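Side-chain contacts in ADP-ribosyltransferase (Staphylococcus aureus, PDB 1OJQ), which transfers ADP-ribose from NAD(+) to protein substrates, acting as a bacterial mono-ADP-ribosyltransferase of the exoenzyme family: residues A[26-29]-A[30-33]; A[32-35]-A[36-40]. All coordinates share one frame; numbering follows the deposited sequence. Where two conformers were deposited one is given.

Contact 1: A[26-29]-A[30-33]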
ATOM      1  N   SER A  26      15.374 -17.053  -1.796  1.00 10.94           N
ATOM      2  CA  SER A  26      15.360 -18.502  -1.928  1.00 13.65           C
ATOM      3  C   SER A  26      14.127 -18.981  -2.683  1.00 17.04           C
ATOM      4  O   SER A  26      13.228 -18.196  -2.970  1.00  8.44           O
ATOM      5  CB  SER A  26      15.346 -19.139  -0.532  1.00  7.70           C
ATOM      6  OG  SER A  26      14.054 -18.891   0.031  1.00 14.40           O
ATOM      7  N   SER A  27      14.043 -20.270  -3.005  1.00 12.77           N
ATOM      8  CA  SER A  27      12.851 -20.780  -3.685  1.00 11.16           C
ATOM      9  C   SER A  27      11.620 -20.572  -2.823  1.00 10.81           C
ATOM     10  O   SER A  27      10.528 -20.283  -3.335  1.00  7.27           O
ATOM     11  CB  SER A  27      13.020 -22.269  -4.005  0.33 11.11           C
ATOM     12  OG  SER A  27      14.133 -22.464  -4.862  0.33 12.41           O
ATOM     13  N   LYS A  28      11.778 -20.715  -1.497  1.00  9.82           N
ATOM     14  CA  LYS A  28      10.616 -20.518  -0.627  1.00 10.13           C
ATOM     15  C   LYS A  28      10.135 -19.072  -0.604  1.00  8.84           C
ATOM     16  O   LYS A  28       8.926 -18.835  -0.556  1.00  8.13           O
ATOM     17  CB  LYS A  28      10.992 -20.954   0.799  1.00 21.78           C
ATOM     18  CG  LYS A  28      10.300 -22.247   1.221  1.00 26.98           C
ATOM     19  CD  LYS A  28       9.052 -21.895   2.037  1.00 20.42           C
ATOM     20  CE  LYS A  28       8.161 -23.117   2.182  1.00 22.05           C
ATOM     21  NZ  LYS A  28       6.736 -22.742   2.347  1.00 51.25           N
ATOM     22  N   ASP A  29      11.085 -18.141  -0.631  1.00  8.43           N
ATOM     23  CA  ASP A  29      10.782 -16.717  -0.717  1.00  8.78           C
ATOM     24  C   ASP A  29       9.912 -16.463  -1.942  1.00  9.58           C
ATOM     25  O   ASP A  29       8.883 -15.793  -1.932  1.00  7.72           O
ATOM     26  CB  ASP A  29      12.051 -15.881  -0.813  1.00  9.66           C
ATOM     27  CG  ASP A  29      12.846 -15.775   0.468  1.00 10.05           C
ATOM     28  OD1 ASP A  29      12.226 -15.696   1.543  1.00 11.82           O
ATOM     29  OD2 ASP A  29      14.097 -15.763   0.395  1.00 12.16           O
ATOM     30  N   LYS A  30      10.359 -17.033  -3.062  1.00  6.03           N
ATOM     31  CA  LYS A  30       9.611 -16.790  -4.306  1.00  9.95           C
ATOM     32  C   LYS A  30       8.184 -17.299  -4.235  1.00  8.14           C
ATOM     33  O   LYS A  30       7.243 -16.626  -4.653  1.00  9.02           O
ATOM     34  CB  LYS A  30      10.363 -17.484  -5.447  1.00  8.88           C
ATOM     35  CG  LYS A  30      11.713 -16.823  -5.717  1.00 11.78           C
ATOM     36  CD  LYS A  30      12.154 -17.238  -7.114  1.00 27.49           C
ATOM     37  CE  LYS A  30      13.393 -18.112  -7.048  1.00 34.31           C
ATOM     38  NZ  LYS A  30      13.727 -18.616  -8.420  1.00 30.87           N
ATOM     39  N   MET A  31       8.039 -18.501  -3.678  1.00  9.54           N
ATOM     40  CA  MET A  31       6.745 -19.149  -3.548  1.00 11.00           C
ATOM     41  C   MET A  31       5.807 -18.362  -2.644  1.00  6.17           C
ATOM     42  O   MET A  31       4.611 -18.225  -2.919  1.00  9.86           O
ATOM     43  CB  MET A  31       6.922 -20.554  -2.976  1.00  9.88           C
ATOM     44  CG  MET A  31       5.676 -21.335  -2.628  1.00 11.02           C
ATOM     45  SD  MET A  31       6.128 -22.798  -1.636  1.00 20.93           S
ATOM     46  CE  MET A  31       5.127 -22.536  -0.175  1.00 29.65           C
ATOM     47  N   ALA A  32       6.356 -17.876  -1.534  1.00  8.14           N
ATOM     48  CA  ALA A  32       5.549 -17.110  -0.596  1.00  4.26           C
ATOM     49  C   ALA A  32       5.026 -15.839  -1.239  1.00  7.88           C
ATOM     50  O   ALA A  32       3.848 -15.533  -1.083  1.00  6.13           O
ATOM     51  CB  ALA A  32       6.372 -16.689   0.619  1.00  8.79           C
ATOM     52  N   ILE A  33       5.926 -15.099  -1.899  1.00  3.90           N
ATOM     53  CA  ILE A  33       5.443 -13.847  -2.493  1.00  3.45           C
ATOM     54  C   ILE A  33       4.423 -14.164  -3.577  1.00  5.14           C
ATOM     55  O   ILE A  33       3.358 -13.539  -3.646  1.00  8.46           O
ATOM     56  CB  ILE A  33       6.596 -13.022  -3.084  1.00  5.10           C
ATOM     57  CG1 ILE A  33       7.598 -12.563  -2.015  1.00  7.07           C
ATOM     58  CG2 ILE A  33       6.096 -11.845  -3.911  1.00  7.48           C
ATOM     59  CD1 ILE A  33       8.933 -12.152  -2.633  1.00  6.92           C
TER
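M31 lies alongside K28 on the exposed side of the start of helix 27-38, both side chains pointing the same way. With CG anti to the backbone N (chi1 174°), M31 sets its CB against the carbonyls of the preceding turn, 3.6 Å from K28 O and much the same from S27 O. Beyond SD the chain bends, and the terminal CE ends beside K28 NZ, too close for a comfortable contact, which leaves the placing of these two exposed ends doubtful. Long, flexible chains suit this solvent-facing edge.

The helix starts with a capping box. S26, at the N-cap, accepts the D29 backbone N-H through OG at 3.1 Å, while D29 OD2 takes the N-H of S26 at 2.8 Å, a nearly straight bond that meets the carboxylate on its anti side, 23° out of plane. A short acid suits the third position of the helix, because it can fold back to the cap and its negative charge probably interacts favourably with the helix N-terminus. The buried D29 has further partners: OD1 is hydrogen-bonded to T71 and OD2 forms a salt bridge with K74, so the D29 carboxylate also joins the helix start to T71 of helix 59-73 and to K74 just beyond it.

The amides of K30 to I33 bond to the carbonyls of S26 to D29. I33 N reaches D29 O at 3.0 Å, I33 CG1 rests 3.5 Å from the same oxygen, and the buried side chain also touches Y25, I167 and T71.

Contact 2: A[32-35]-A[36-40]; sequences AIYN and YTKNS
T37 and Y34 make the main side-chain-to-backbone bond here: T37 OG1 donates to Y34 O, one turn earlier, at 2.7 Å. The hydroxyl sits between the backbone N and the carbonyl carbon (chi1 68°), which brings it to the Y34 carbonyl from the side, at a C=O...donor angle of 127°. Y34 O is gripped twice, since K38 N also donates to it at 3.1 Å, nearly along the C=O axis, and T37 OG1 is in addition hydrogen-bonded to A174 N. Threonine suits a place where one small hydroxyl serves its own helix and a neighbouring loop. T37 is an NAD(+)-binding residue, although no ligand is bound in this model, and these bonds are consistent with fixing its hydroxyl.

Among backbone bonds, T37 N to I33 O is regular, but the bonds weaken at the C-terminal end of helix 27-38. N39 N reaches N35 O only weakly, at 3.3 Å, and N39 then leaves helical geometry.

One water bridges the polar tips of N35 and K38, which run side by side: it donates to N35 OD1 at 2.7 Å and accepts from K38 NZ at 3.1 Å.

Apolar packing uses the middle of K38, whose CG lies 3.5 Å from Y34 CE2, the aliphatic part slanting across the Y34 side chain; lysine's length lets it pack on a ring while its amine stays at the water. I33 CG2 meets T37 CG2 at 4.3 Å, and S40 CB sits over the rim of one face of the Y36 ring, which also meets Y136 edge-to-face.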
ATOM      1  N   ALA A  32       6.356 -17.876  -1.534  1.00  8.14           N
ATOM      2  CA  ALA A  32       5.549 -17.110  -0.596  1.00  4.26           C
ATOM      3  C   ALA A  32       5.026 -15.839  -1.239  1.00  7.88           C
ATOM      4  O   ALA A  32       3.848 -15.533  -1.083  1.00  6.13           O
ATOM      5  CB  ALA A  32       6.372 -16.689   0.619  1.00  8.79           C
ATOM      6  N   ILE A  33       5.926 -15.099  -1.899  1.00  3.90           N
ATOM      7  CA  ILE A  33       5.443 -13.847  -2.493  1.00  3.45           C
ATOM      8  C   ILE A  33       4.423 -14.164  -3.577  1.00  5.14           C
ATOM      9  O   ILE A  33       3.358 -13.539  -3.646  1.00  8.46           O
ATOM     10  CB  ILE A  33       6.596 -13.022  -3.084  1.00  5.10           C
ATOM     11  CG1 ILE A  33       7.598 -12.563  -2.015  1.00  7.07           C
ATOM     12  CG2 ILE A  33       6.096 -11.845  -3.911  1.00  7.48           C
ATOM     13  CD1 ILE A  33       8.933 -12.152  -2.633  1.00  6.92           C
ATOM     14  N   TYR A  34       4.714 -15.136  -4.436  1.00  4.71           N
ATOM     15  CA  TYR A  34       3.798 -15.427  -5.552  1.00  5.76           C
ATOM     16  C   TYR A  34       2.430 -15.812  -5.005  1.00  7.30           C
ATOM     17  O   TYR A  34       1.401 -15.291  -5.427  1.00  8.82           O
ATOM     18  CB  TYR A  34       4.334 -16.539  -6.464  1.00  7.03           C
ATOM     19  CG  TYR A  34       3.545 -16.632  -7.752  1.00  5.95           C
ATOM     20  CD1 TYR A  34       3.919 -15.906  -8.878  1.00  5.70           C
ATOM     21  CD2 TYR A  34       2.417 -17.439  -7.856  1.00  8.82           C
ATOM     22  CE1 TYR A  34       3.218 -15.960 -10.065  1.00  6.96           C
ATOM     23  CE2 TYR A  34       1.701 -17.508  -9.038  1.00  7.96           C
ATOM     24  CZ  TYR A  34       2.100 -16.778 -10.135  1.00  9.41           C
ATOM     25  OH  TYR A  34       1.383 -16.863 -11.299  1.00  8.69           O
ATOM     26  N   ASN A  35       2.394 -16.756  -4.073  1.00  7.42           N
ATOM     27  CA  ASN A  35       1.114 -17.191  -3.518  1.00  8.32           C
ATOM     28  C   ASN A  35       0.352 -16.045  -2.866  1.00  9.15           C
ATOM     29  O   ASN A  35      -0.879 -15.997  -2.955  1.00  7.21           O
ATOM     30  CB  ASN A  35       1.308 -18.333  -2.518  1.00  6.32           C
ATOM     31  CG  ASN A  35       1.619 -19.635  -3.227  1.00  9.21           C
ATOM     32  OD1 ASN A  35       1.310 -19.830  -4.410  1.00 13.17           O
ATOM     33  ND2 ASN A  35       2.260 -20.538  -2.496  1.00 14.23           N
ATOM     34  N   TYR A  36       1.049 -15.120  -2.215  1.00  7.11           N
ATOM     35  CA  TYR A  36       0.368 -13.959  -1.641  1.00  6.95           C
ATOM     36  C   TYR A  36      -0.316 -13.150  -2.733  1.00  6.36           C
ATOM     37  O   TYR A  36      -1.481 -12.754  -2.586  1.00  8.96           O
ATOM     38  CB  TYR A  36       1.349 -13.100  -0.798  1.00  6.84           C
ATOM     39  CG  TYR A  36       0.555 -11.985  -0.130  1.00  6.08           C
ATOM     40  CD1 TYR A  36      -0.121 -12.249   1.058  1.00  8.41           C
ATOM     41  CD2 TYR A  36       0.468 -10.718  -0.679  1.00  5.25           C
ATOM     42  CE1 TYR A  36      -0.856 -11.240   1.676  1.00 10.43           C
ATOM     43  CE2 TYR A  36      -0.271  -9.711  -0.072  1.00  9.01           C
ATOM     44  CZ  TYR A  36      -0.925  -9.983   1.107  1.00  8.39           C
ATOM     45  OH  TYR A  36      -1.667  -8.989   1.718  1.00  9.91           O
ATOM     46  N   THR A  37       0.393 -12.863  -3.824  1.00  6.24           N
ATOM     47  CA  THR A  37      -0.175 -12.060  -4.903  1.00  7.07           C
ATOM     48  C   THR A  37      -1.382 -12.739  -5.547  1.00 11.99           C
ATOM     49  O   THR A  37      -2.272 -12.014  -5.987  1.00 12.72           O
ATOM     50  CB  THR A  37       0.822 -11.726  -6.025  1.00 10.04           C
ATOM     51  OG1 THR A  37       1.180 -12.919  -6.751  1.00  8.13           O
ATOM     52  CG2 THR A  37       2.094 -11.117  -5.448  1.00  8.27           C
ATOM     53  N   LYS A  38      -1.441 -14.060  -5.583  1.00  8.48           N
ATOM     54  CA  LYS A  38      -2.548 -14.817  -6.133  1.00 11.77           C
ATOM     55  C   LYS A  38      -3.842 -14.713  -5.322  1.00 10.05           C
ATOM     56  O   LYS A  38      -4.920 -14.731  -5.889  1.00 13.08           O
ATOM     57  CB  LYS A  38      -2.234 -16.323  -6.121  1.00  9.93           C
ATOM     58  CG  LYS A  38      -1.068 -16.798  -6.940  1.00 20.73           C
ATOM     59  CD  LYS A  38      -0.906 -18.302  -6.716  1.00 31.35           C
ATOM     60  CE  LYS A  38      -1.851 -19.090  -7.608  1.00 23.20           C
ATOM     61  NZ  LYS A  38      -1.721 -20.556  -7.332  1.00 13.39           N
ATOM     62  N   ASN A  39      -3.674 -14.680  -4.010  1.00 14.05           N
ATOM     63  CA  ASN A  39      -4.720 -14.985  -3.034  1.00 21.29           C
ATOM     64  C   ASN A  39      -4.305 -14.541  -1.632  1.00  9.64           C
ATOM     65  O   ASN A  39      -3.808 -15.365  -0.868  1.00 16.97           O
ATOM     66  CB  ASN A  39      -4.952 -16.487  -3.060  1.00 22.51           C
ATOM     67  CG  ASN A  39      -6.231 -17.014  -2.456  1.00 35.09           C
ATOM     68  OD1 ASN A  39      -7.236 -16.311  -2.310  1.00 44.80           O
ATOM     69  ND2 ASN A  39      -6.196 -18.309  -2.113  1.00 32.49           N
ATOM     70  N   SER A  40      -4.500 -13.269  -1.359  1.00 12.71           N
ATOM     71  CA  SER A  40      -4.081 -12.693  -0.081  1.00 10.73           C
ATOM     72  C   SER A  40      -5.135 -12.871   0.990  1.00  9.90           C
ATOM     73  O   SER A  40      -4.808 -12.823   2.164  1.00  8.08           O
ATOM     74  CB  SER A  40      -3.780 -11.209  -0.254  1.00 15.14           C
ATOM     75  OG  SER A  40      -4.957 -10.508  -0.643  1.00 17.98           O
TER
HETATM   76  O   HOH W   1      -0.523 -21.832  -4.736  1.00 31.53           O

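Contacts 1 and 2 follow one another along helix 27-38 and share A32 and I33; neither lies wholly in the core. In both, one side packs inward against helix 59-73, through D29 and I33 in contact 1 and I33 and Y36 in contact 2, while K28, M31 and K38 are exposed. Their chemistry follows helix polarity. At the start, an acid and a serine satisfy amide N-H groups; toward the end, a threonine hydroxyl donates to a carbonyl. Contact 1 lies farther from the chain's centre, whereas contact 2 brings T37 close to E180, another residue seen to bind NAD(+), and so belongs more directly to the nucleotide site.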